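Local coordinates for Glyco_hydro_cc domain-containing protein (Trichoderma gamsii, PDB 6UBD) that probably binds beta-1,3-glucan oligosaccharides, as an oligosaccharide-binding member (subgroup VII) of glycoside hydrolase family 128, at residues A[33-38]-A[48-53]; A[44-49]-A[267-272]. All blocks are in the same frame, centred on the assembly; numbering follows the deposited sequence.

Contact 1 of 2, residues A[33-38]-A[48-53]; sequences RKAGSA and DHLSWW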
ATOM      1  N   ARG A  33     -15.178   2.193   3.262  1.00  9.55           N
ATOM      2  CA  ARG A  33     -14.879   1.656   1.904  1.00  8.85           C
ATOM      3  C   ARG A  33     -13.477   1.071   1.911  1.00  7.82           C
ATOM      4  O   ARG A  33     -12.523   1.770   2.360  1.00  7.72           O
ATOM      5  CB  ARG A  33     -14.946   2.735   0.785  1.00  9.38           C
ATOM      6  CG  ARG A  33     -16.178   3.621   0.784  1.00 10.62           C
ATOM      7  CD  ARG A  33     -16.086   4.763  -0.205  1.00 12.17           C
ATOM      8  NE  ARG A  33     -17.276   5.573  -0.050  1.00 14.20           N
ATOM      9  CZ  ARG A  33     -17.579   6.553  -0.879  1.00 13.15           C
ATOM     10  NH1 ARG A  33     -16.726   6.871  -1.829  1.00 13.88           N
ATOM     11  NH2 ARG A  33     -18.738   7.201  -0.833  1.00 15.88           N
ATOM     12  N   LYS A  34     -13.283  -0.095   1.321  1.00  7.99           N
ATOM     13  CA  LYS A  34     -11.956  -0.692   1.121  1.00  7.53           C
ATOM     14  C   LYS A  34     -11.140   0.110   0.111  1.00  8.03           C
ATOM     15  O   LYS A  34      -9.909   0.093   0.199  1.00  8.15           O
ATOM     16  CB  LYS A  34     -12.026  -2.180   0.798  1.00  8.09           C
ATOM     17  CG  LYS A  34     -12.717  -3.085   1.808  1.00  8.17           C
ATOM     18  CD  LYS A  34     -12.674  -4.514   1.470  1.00  8.23           C
ATOM     19  CE  LYS A  34     -13.599  -5.361   2.311  1.00  8.72           C
ATOM     20  NZ  LYS A  34     -13.306  -6.829   2.209  1.00  8.06           N
ATOM     21  N   ALA A  35     -11.774   0.668  -0.948  1.00  7.98           N
ATOM     22  CA  ALA A  35     -11.004   1.124  -2.134  1.00  8.73           C
ATOM     23  C   ALA A  35     -10.168   2.392  -1.875  1.00  7.10           C
ATOM     24  O   ALA A  35     -10.713   3.413  -1.423  1.00  8.78           O
ATOM     25  CB  ALA A  35     -11.934   1.339  -3.314  1.00  8.52           C
ATOM     26  N   GLY A  36      -8.921   2.329  -2.345  1.00  7.36           N
ATOM     27  CA  GLY A  36      -8.009   3.477  -2.291  1.00  7.63           C
ATOM     28  C   GLY A  36      -7.082   3.580  -3.497  1.00  6.75           C
ATOM     29  O   GLY A  36      -7.249   2.801  -4.475  1.00  7.50           O
ATOM     30  N   SER A  37      -6.159   4.533  -3.508  1.00  7.91           N
ATOM     31  CA  SER A  37      -5.155   4.776  -4.554  1.00  8.80           C
ATOM     32  C   SER A  37      -3.760   4.805  -3.915  1.00  8.20           C
ATOM     33  O   SER A  37      -3.601   5.397  -2.821  1.00  9.11           O
ATOM     34  CB  SER A  37      -5.486   6.093  -5.225  1.00  8.77           C
ATOM     35  OG  SER A  37      -4.609   6.382  -6.274  1.00  8.89           O
ATOM     36  N   ALA A  38      -2.790   4.221  -4.576  1.00  8.30           N
ATOM     37  CA  ALA A  38      -1.349   4.290  -4.317  1.00  7.40           C
ATOM     38  C   ALA A  38      -0.700   5.194  -5.328  1.00  7.75           C
ATOM     39  O   ALA A  38      -0.573   4.773  -6.515  1.00  8.76           O
ATOM     40  CB  ALA A  38      -0.703   2.958  -4.241  1.00  7.05           C
ATOM     41  N   ASP A  48     -14.563   9.880  -6.110  1.00  8.72           N
ATOM     42  CA  ASP A  48     -15.941   9.736  -5.559  1.00  9.63           C
ATOM     43  C   ASP A  48     -16.263   8.276  -5.143  1.00  8.61           C
ATOM     44  O   ASP A  48     -17.217   8.054  -4.408  1.00  9.49           O
ATOM     45  CB  ASP A  48     -17.009  10.256  -6.481  1.00 11.65           C
ATOM     46  CG  ASP A  48     -18.370  10.279  -5.824  1.00 13.84           C
ATOM     47  OD1 ASP A  48     -18.517  11.011  -4.865  1.00 16.40           O
ATOM     48  OD2 ASP A  48     -19.350   9.666  -6.399  1.00 20.08           O
ATOM     49  N   HIS A  49     -15.417   7.321  -5.510  1.00  9.04           N
ATOM     50  CA  HIS A  49     -15.640   5.882  -5.183  1.00  8.49           C
ATOM     51  C   HIS A  49     -14.573   5.351  -4.212  1.00  8.33           C
ATOM     52  O   HIS A  49     -14.595   4.125  -3.900  1.00 11.37           O
ATOM     53  CB  HIS A  49     -15.644   5.044  -6.484  1.00 11.85           C
ATOM     54  CG  HIS A  49     -16.578   5.553  -7.518  1.00 11.72           C
ATOM     55  ND1 HIS A  49     -17.920   5.582  -7.347  1.00 12.92           N
ATOM     56  CD2 HIS A  49     -16.293   6.035  -8.747  1.00 17.17           C
ATOM     57  CE1 HIS A  49     -18.472   6.157  -8.402  1.00 14.86           C
ATOM     58  NE2 HIS A  49     -17.471   6.406  -9.288  1.00 19.08           N
ATOM     59  N   LEU A  50     -13.636   6.211  -3.782  1.00  8.58           N
ATOM     60  CA  LEU A  50     -12.571   5.854  -2.822  1.00  8.08           C
ATOM     61  C   LEU A  50     -12.939   6.313  -1.445  1.00  7.80           C
ATOM     62  O   LEU A  50     -13.753   7.272  -1.271  1.00  8.42           O
ATOM     63  CB  LEU A  50     -11.261   6.502  -3.257  1.00  8.48           C
ATOM     64  CG  LEU A  50     -10.717   6.139  -4.632  1.00  8.67           C
ATOM     65  CD1 LEU A  50      -9.393   6.822  -4.840  1.00  9.25           C
ATOM     66  CD2 LEU A  50     -10.539   4.639  -4.876  1.00 10.17           C
ATOM     67  N   SER A  51     -12.216   5.793  -0.434  1.00  8.41           N
ATOM     68  CA  SER A  51     -12.206   6.414   0.924  1.00  7.41           C
ATOM     69  C   SER A  51     -10.831   7.023   1.275  1.00  7.33           C
ATOM     70  O   SER A  51     -10.776   7.841   2.247  1.00  7.49           O
ATOM     71  CB  SER A  51     -12.600   5.404   2.008  1.00  8.30           C
ATOM     72  OG  SER A  51     -11.707   4.310   1.934  1.00  8.05           O
ATOM     73  N   TRP A  52      -9.747   6.575   0.649  1.00  8.51           N
ATOM     74  CA  TRP A  52      -8.388   6.868   1.154  1.00  8.05           C
ATOM     75  C   TRP A  52      -7.363   6.895   0.073  1.00  7.61           C
ATOM     76  O   TRP A  52      -7.593   6.333  -1.055  1.00  8.65           O
ATOM     77  CB  TRP A  52      -7.958   5.811   2.199  1.00  7.44           C
ATOM     78  CG  TRP A  52      -7.673   4.429   1.705  1.00  7.48           C
ATOM     79  CD1 TRP A  52      -8.599   3.487   1.355  1.00  7.39           C
ATOM     80  CD2 TRP A  52      -6.374   3.849   1.504  1.00  7.37           C
ATOM     81  NE1 TRP A  52      -7.956   2.343   0.986  1.00  8.87           N
ATOM     82  CE2 TRP A  52      -6.576   2.514   1.064  1.00  7.86           C
ATOM     83  CE3 TRP A  52      -5.053   4.305   1.715  1.00  7.13           C
ATOM     84  CZ2 TRP A  52      -5.508   1.642   0.842  1.00  7.50           C
ATOM     85  CZ3 TRP A  52      -4.031   3.428   1.468  1.00  8.95           C
ATOM     86  CH2 TRP A  52      -4.257   2.119   1.068  1.00  7.84           C
ATOM     87  N   TRP A  53      -6.192   7.451   0.279  1.00  7.05           N
ATOM     88  CA  TRP A  53      -5.012   7.290  -0.625  1.00  7.86           C
ATOM     89  C   TRP A  53      -3.708   7.411   0.167  1.00  7.86           C
ATOM     90  O   TRP A  53      -3.721   7.992   1.280  1.00  8.46           O
ATOM     91  CB  TRP A  53      -5.025   8.265  -1.807  1.00  8.04           C
ATOM     92  CG  TRP A  53      -4.368   9.611  -1.695  1.00  8.94           C
ATOM     93  CD1 TRP A  53      -3.226  10.020  -2.352  1.00  9.14           C
ATOM     94  CD2 TRP A  53      -4.836  10.778  -0.964  1.00  8.62           C
ATOM     95  NE1 TRP A  53      -2.978  11.360  -2.123  1.00  8.22           N
ATOM     96  CE2 TRP A  53      -3.935  11.833  -1.255  1.00  8.85           C
ATOM     97  CE3 TRP A  53      -5.882  11.001  -0.063  1.00  8.31           C
ATOM     98  CZ2 TRP A  53      -4.073  13.113  -0.691  1.00  8.46           C
ATOM     99  CZ3 TRP A  53      -6.021  12.261   0.494  1.00  9.09           C
ATOM    100  CH2 TRP A  53      -5.132  13.296   0.166  1.00  8.93           C
TER
HETATM  101  O   HOH W   1     -18.126   9.857  -2.222  1.00 18.48           O

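Contact 2 of 2, residues A[44-49]-A[267-272]; sequences AFWKDH and AYLNAI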
ATOM      1  N   ALA A  44      -8.175  12.227  -9.349  1.00  9.47           N
ATOM      2  CA  ALA A  44      -9.368  13.045  -9.673  1.00 10.35           C
ATOM      3  C   ALA A  44     -10.461  12.154 -10.262  1.00  9.72           C
ATOM      4  O   ALA A  44     -11.674  12.367  -9.997  1.00 12.71           O
ATOM      5  CB  ALA A  44      -9.050  14.215 -10.582  1.00 11.64           C
ATOM      6  N   PHE A  45     -10.114  11.227 -11.123  1.00  7.98           N
ATOM      7  CA  PHE A  45     -11.102  10.368 -11.832  1.00  8.55           C
ATOM      8  C   PHE A  45     -11.747   9.364 -10.849  1.00  8.43           C
ATOM      9  O   PHE A  45     -12.943   9.035 -11.014  1.00 10.71           O
ATOM     10  CB  PHE A  45     -10.426   9.592 -12.971  1.00  8.79           C
ATOM     11  CG  PHE A  45      -9.719  10.414 -14.015  1.00  9.04           C
ATOM     12  CD1 PHE A  45     -10.441  11.269 -14.796  1.00 11.48           C
ATOM     13  CD2 PHE A  45      -8.332  10.380 -14.162  1.00  9.39           C
ATOM     14  CE1 PHE A  45      -9.808  11.961 -15.821  1.00 13.36           C
ATOM     15  CE2 PHE A  45      -7.685  11.155 -15.122  1.00  9.83           C
ATOM     16  CZ  PHE A  45      -8.424  11.954 -15.937  1.00 12.01           C
ATOM     17  N   TRP A  46     -11.001   8.901  -9.833  1.00  8.55           N
ATOM     18  CA  TRP A  46     -11.486   7.812  -8.961  1.00  7.59           C
ATOM     19  C   TRP A  46     -12.158   8.316  -7.647  1.00  7.12           C
ATOM     20  O   TRP A  46     -12.855   7.523  -6.989  1.00  8.30           O
ATOM     21  CB  TRP A  46     -10.332   6.909  -8.596  1.00  8.02           C
ATOM     22  CG  TRP A  46      -9.704   6.118  -9.713  1.00  8.68           C
ATOM     23  CD1 TRP A  46     -10.259   5.761 -10.920  1.00 10.20           C
ATOM     24  CD2 TRP A  46      -8.394   5.538  -9.697  1.00  7.95           C
ATOM     25  NE1 TRP A  46      -9.391   4.973 -11.619  1.00 10.03           N
ATOM     26  CE2 TRP A  46      -8.218   4.829 -10.905  1.00  9.16           C
ATOM     27  CE3 TRP A  46      -7.374   5.526  -8.739  1.00  8.79           C
ATOM     28  CZ2 TRP A  46      -7.055   4.109 -11.168  1.00  8.40           C
ATOM     29  CZ3 TRP A  46      -6.200   4.823  -9.002  1.00  8.44           C
ATOM     30  CH2 TRP A  46      -6.066   4.118 -10.219  1.00  8.34           C
ATOM     31  N   LYS A  47     -11.902   9.596  -7.253  1.00  8.76           N
ATOM     32  CA  LYS A  47     -12.155  10.131  -5.914  1.00 10.30           C
ATOM     33  C   LYS A  47     -13.509   9.724  -5.301  1.00  9.25           C
ATOM     34  O   LYS A  47     -13.610   9.390  -4.101  1.00  9.48           O
ATOM     35  CB  LYS A  47     -12.074  11.680  -5.952  1.00 15.39           C
ATOM     36  CG  LYS A  47     -11.962  12.365  -4.612  1.00 15.84           C
ATOM     37  CD  LYS A  47     -12.128  13.845  -4.778  1.00 17.18           C
ATOM     38  CE  LYS A  47     -11.944  14.537  -3.467  1.00 20.49           C
ATOM     39  NZ  LYS A  47     -12.111  15.986  -3.603  1.00 18.67           N
ATOM     40  N   ASP A  48     -14.563   9.880  -6.110  1.00  8.72           N
ATOM     41  CA  ASP A  48     -15.941   9.736  -5.559  1.00  9.63           C
ATOM     42  C   ASP A  48     -16.263   8.276  -5.143  1.00  8.61           C
ATOM     43  O   ASP A  48     -17.217   8.054  -4.408  1.00  9.49           O
ATOM     44  CB  ASP A  48     -17.009  10.256  -6.481  1.00 11.65           C
ATOM     45  CG  ASP A  48     -18.370  10.279  -5.824  1.00 13.84           C
ATOM     46  OD1 ASP A  48     -18.517  11.011  -4.865  1.00 16.40           O
ATOM     47  OD2 ASP A  48     -19.350   9.666  -6.399  1.00 20.08           O
ATOM     48  N   HIS A  49     -15.417   7.321  -5.510  1.00  9.04           N
ATOM     49  CA  HIS A  49     -15.640   5.882  -5.183  1.00  8.49           C
ATOM     50  C   HIS A  49     -14.573   5.351  -4.212  1.00  8.33           C
ATOM     51  O   HIS A  49     -14.595   4.125  -3.900  1.00 11.37           O
ATOM     52  CB  HIS A  49     -15.644   5.044  -6.484  1.00 11.85           C
ATOM     53  CG  HIS A  49     -16.578   5.553  -7.518  1.00 11.72           C
ATOM     54  ND1 HIS A  49     -17.920   5.582  -7.347  1.00 12.92           N
ATOM     55  CD2 HIS A  49     -16.293   6.035  -8.747  1.00 17.17           C
ATOM     56  CE1 HIS A  49     -18.472   6.157  -8.402  1.00 14.86           C
ATOM     57  NE2 HIS A  49     -17.471   6.406  -9.288  1.00 19.08           N
ATOM     58  N   ALA A 267     -10.928   0.397 -16.081  1.00 12.81           N
ATOM     59  CA  ALA A 267     -11.336  -0.909 -15.510  1.00 11.60           C
ATOM     60  C   ALA A 267     -11.427  -0.787 -13.963  1.00 11.61           C
ATOM     61  O   ALA A 267     -12.315  -1.278 -13.351  1.00 11.78           O
ATOM     62  CB  ALA A 267     -10.348  -1.965 -15.917  1.00  9.01           C
ATOM     63  N   TYR A 268     -10.457  -0.111 -13.332  1.00  9.37           N
ATOM     64  CA  TYR A 268     -10.514   0.110 -11.860  1.00  9.85           C
ATOM     65  C   TYR A 268     -11.724   0.946 -11.498  1.00 10.14           C
ATOM     66  O   TYR A 268     -12.479   0.558 -10.570  1.00 10.18           O
ATOM     67  CB  TYR A 268      -9.210   0.697 -11.319  1.00  9.76           C
ATOM     68  CG  TYR A 268      -9.089   0.706  -9.782  1.00  8.87           C
ATOM     69  CD1 TYR A 268      -9.158  -0.502  -9.070  1.00  8.96           C
ATOM     70  CD2 TYR A 268      -8.917   1.884  -9.057  1.00  7.72           C
ATOM     71  CE1 TYR A 268      -8.978  -0.500  -7.685  1.00  8.53           C
ATOM     72  CE2 TYR A 268      -8.727   1.891  -7.672  1.00  8.42           C
ATOM     73  CZ  TYR A 268      -8.769   0.685  -6.994  1.00  8.77           C
ATOM     74  OH  TYR A 268      -8.503   0.668  -5.629  1.00  9.76           O
ATOM     75  N   LEU A 269     -11.945   2.059 -12.221  1.00  8.42           N
ATOM     76  CA  LEU A 269     -13.117   2.936 -11.926  1.00  8.90           C
ATOM     77  C   LEU A 269     -14.401   2.116 -11.957  1.00  8.65           C
ATOM     78  O   LEU A 269     -15.278   2.212 -11.046  1.00  9.37           O
ATOM     79  CB  LEU A 269     -13.180   4.056 -12.963  1.00  9.82           C
ATOM     80  CG  LEU A 269     -14.386   4.990 -12.895  1.00 10.91           C
ATOM     81  CD1 LEU A 269     -14.406   5.749 -11.639  1.00 13.46           C
ATOM     82  CD2 LEU A 269     -14.406   5.933 -14.109  1.00 12.78           C
ATOM     83  N   ASN A 270     -14.588   1.331 -13.011  1.00  9.87           N
ATOM     84  CA  ASN A 270     -15.849   0.578 -13.175  1.00 10.15           C
ATOM     85  C   ASN A 270     -16.025  -0.501 -12.110  1.00 10.66           C
ATOM     86  O   ASN A 270     -17.080  -0.735 -11.652  1.00 14.46           O
ATOM     87  CB  ASN A 270     -16.000   0.041 -14.610  1.00 12.28           C
ATOM     88  CG  ASN A 270     -16.137   1.161 -15.651  1.00 13.91           C
ATOM     89  OD1 ASN A 270     -16.459   2.340 -15.326  1.00 18.10           O
ATOM     90  ND2 ASN A 270     -15.688   0.833 -16.842  1.00 22.87           N
ATOM     91  N   ALA A 271     -14.939  -1.105 -11.650  1.00 11.14           N
ATOM     92  CA  ALA A 271     -14.950  -2.174 -10.593  1.00  9.59           C
ATOM     93  C   ALA A 271     -15.306  -1.545  -9.247  1.00  7.98           C
ATOM     94  O   ALA A 271     -16.244  -2.029  -8.582  1.00 10.31           O
ATOM     95  CB  ALA A 271     -13.631  -2.913 -10.563  1.00 10.59           C
ATOM     96  N   ILE A 272     -14.620  -0.475  -8.853  1.00  9.31           N
ATOM     97  CA  ILE A 272     -14.893   0.129  -7.511  1.00  9.14           C
ATOM     98  C   ILE A 272     -16.238   0.821  -7.434  1.00  9.79           C
ATOM     99  O   ILE A 272     -16.898   0.831  -6.383  1.00 11.37           O
ATOM    100  CB  ILE A 272     -13.758   1.090  -7.090  1.00 10.91           C
ATOM    101  CG1 ILE A 272     -13.650   2.340  -7.971  1.00 10.72           C
ATOM    102  CG2 ILE A 272     -12.421   0.313  -7.009  1.00 13.71           C
ATOM    103  CD1 ILE A 272     -12.590   3.356  -7.525  1.00 12.35           C
TER
HETATM  104  O   HOH W   2     -15.907   1.728  -3.764  1.00 11.13           O

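Contact 1 of 2, residues A[33-38]-A[48-53]
Strands 35-38 and 52-54 run parallel, with Gly36 CA 4.8 Å from Trp52 CA, and the straight bond from Ser51 N to Ala35 O (3.0 Å, 165° at the hydrogen) joins the two backbones where the strands begin. Ser51 OG, lodged between its own N and carbonyl carbon (chi1 57°), gives a short hydrogen bond of 2.7 Å to Arg33 O. Trp52 aims NE1 at Lys34 O, 3.1 Å away: the oxygen lies in the indole plane, while the N-H comes in from above the carbonyl plane. The five-membered ring of the same indole then takes Gly36 CA over its face, 3.7 Å from the centroid, a CH-pi contact; with no side chain on Gly36, the backbone can lie this close to the ring. Arg33 reaches along the other segment with an extended chain; its NH1 donates to Asp48 O (2.9 Å) and weakly to Leu50 O, and a water joins NH2 to Asp48 OD1. On the side toward helix 263-273, Leu50 CD2 packs on Ala35 CB at 3.9 Å. Strand 35-38, helix 43-46 and strand 52-54 form a beta-alpha-beta unit with parallel neighbouring strands, consistent with the (beta/alpha)8-barrel of this glycoside hydrolase family.

Contact 2 of 2, residues A[44-49]-A[267-272]
Phe45 O meets Leu269 CD1 at 3.7 Å, where the short helix 43-46 packs against helix 263-273, two helices on the outside of what is probably a (beta/alpha)8-barrel. Next along, Trp46 carries the largest share of its segment's contact. Tyr268 drives the CD2 edge of its ring onto the indole face in a T-shaped stack, with planes at 69° and six-membered centroids 4.7 Å apart; CD2 stands over the centre of the indole, 3.5 Å from Trp46 CE2. The tyrosine gets there with CG anti to its backbone N (chi1 -169°). At the pyrrole end Trp46 CD1 rests on Leu269 CB, and NE1 donates to Gly265 O one turn earlier in the same helix, which helps fix the rotation of the indole. An alanine in place of Trp46 is likely to leave the Tyr268 edge without its aromatic face and Gly265 O without this donor. Farther on, Trp46 O accepts the backbone N-H of His49, whose CB points toward helix 263-273. That CB sits against Ile272 CD1 at 3.6 Å, and the imidazole presents an edge, CD2, to Leu269 CD1 at 3.5 Å. Beyond the side chains one water bridges the two backbones, donating to His49 O at 2.7 Å and to Ile272 O at 2.9 Å.

Contact 1 is the more deeply buried, its centre about 11 Å from the centre of the chain against about 17 Å for the partly buried contact 2. They share Asp48 and His49, and helix 43-46 is the next element after strand 35-38. Polar pairing dominates in contact 1, every direct hydrogen bond ending on a backbone oxygen; contact 2 relies on aromatic and aliphatic packing, with a water as its polar bridge. The two layers meet where Tyr268 OH probably hydrogen-bonds to Gly36 O (2.7 Å), and where Ile272 packs on Ala35 and Leu50. Helix 263-273 thus packs on strand 35-38 and on Leu50, and so joins the last helix of the chain to the beta-alpha-beta unit near its start.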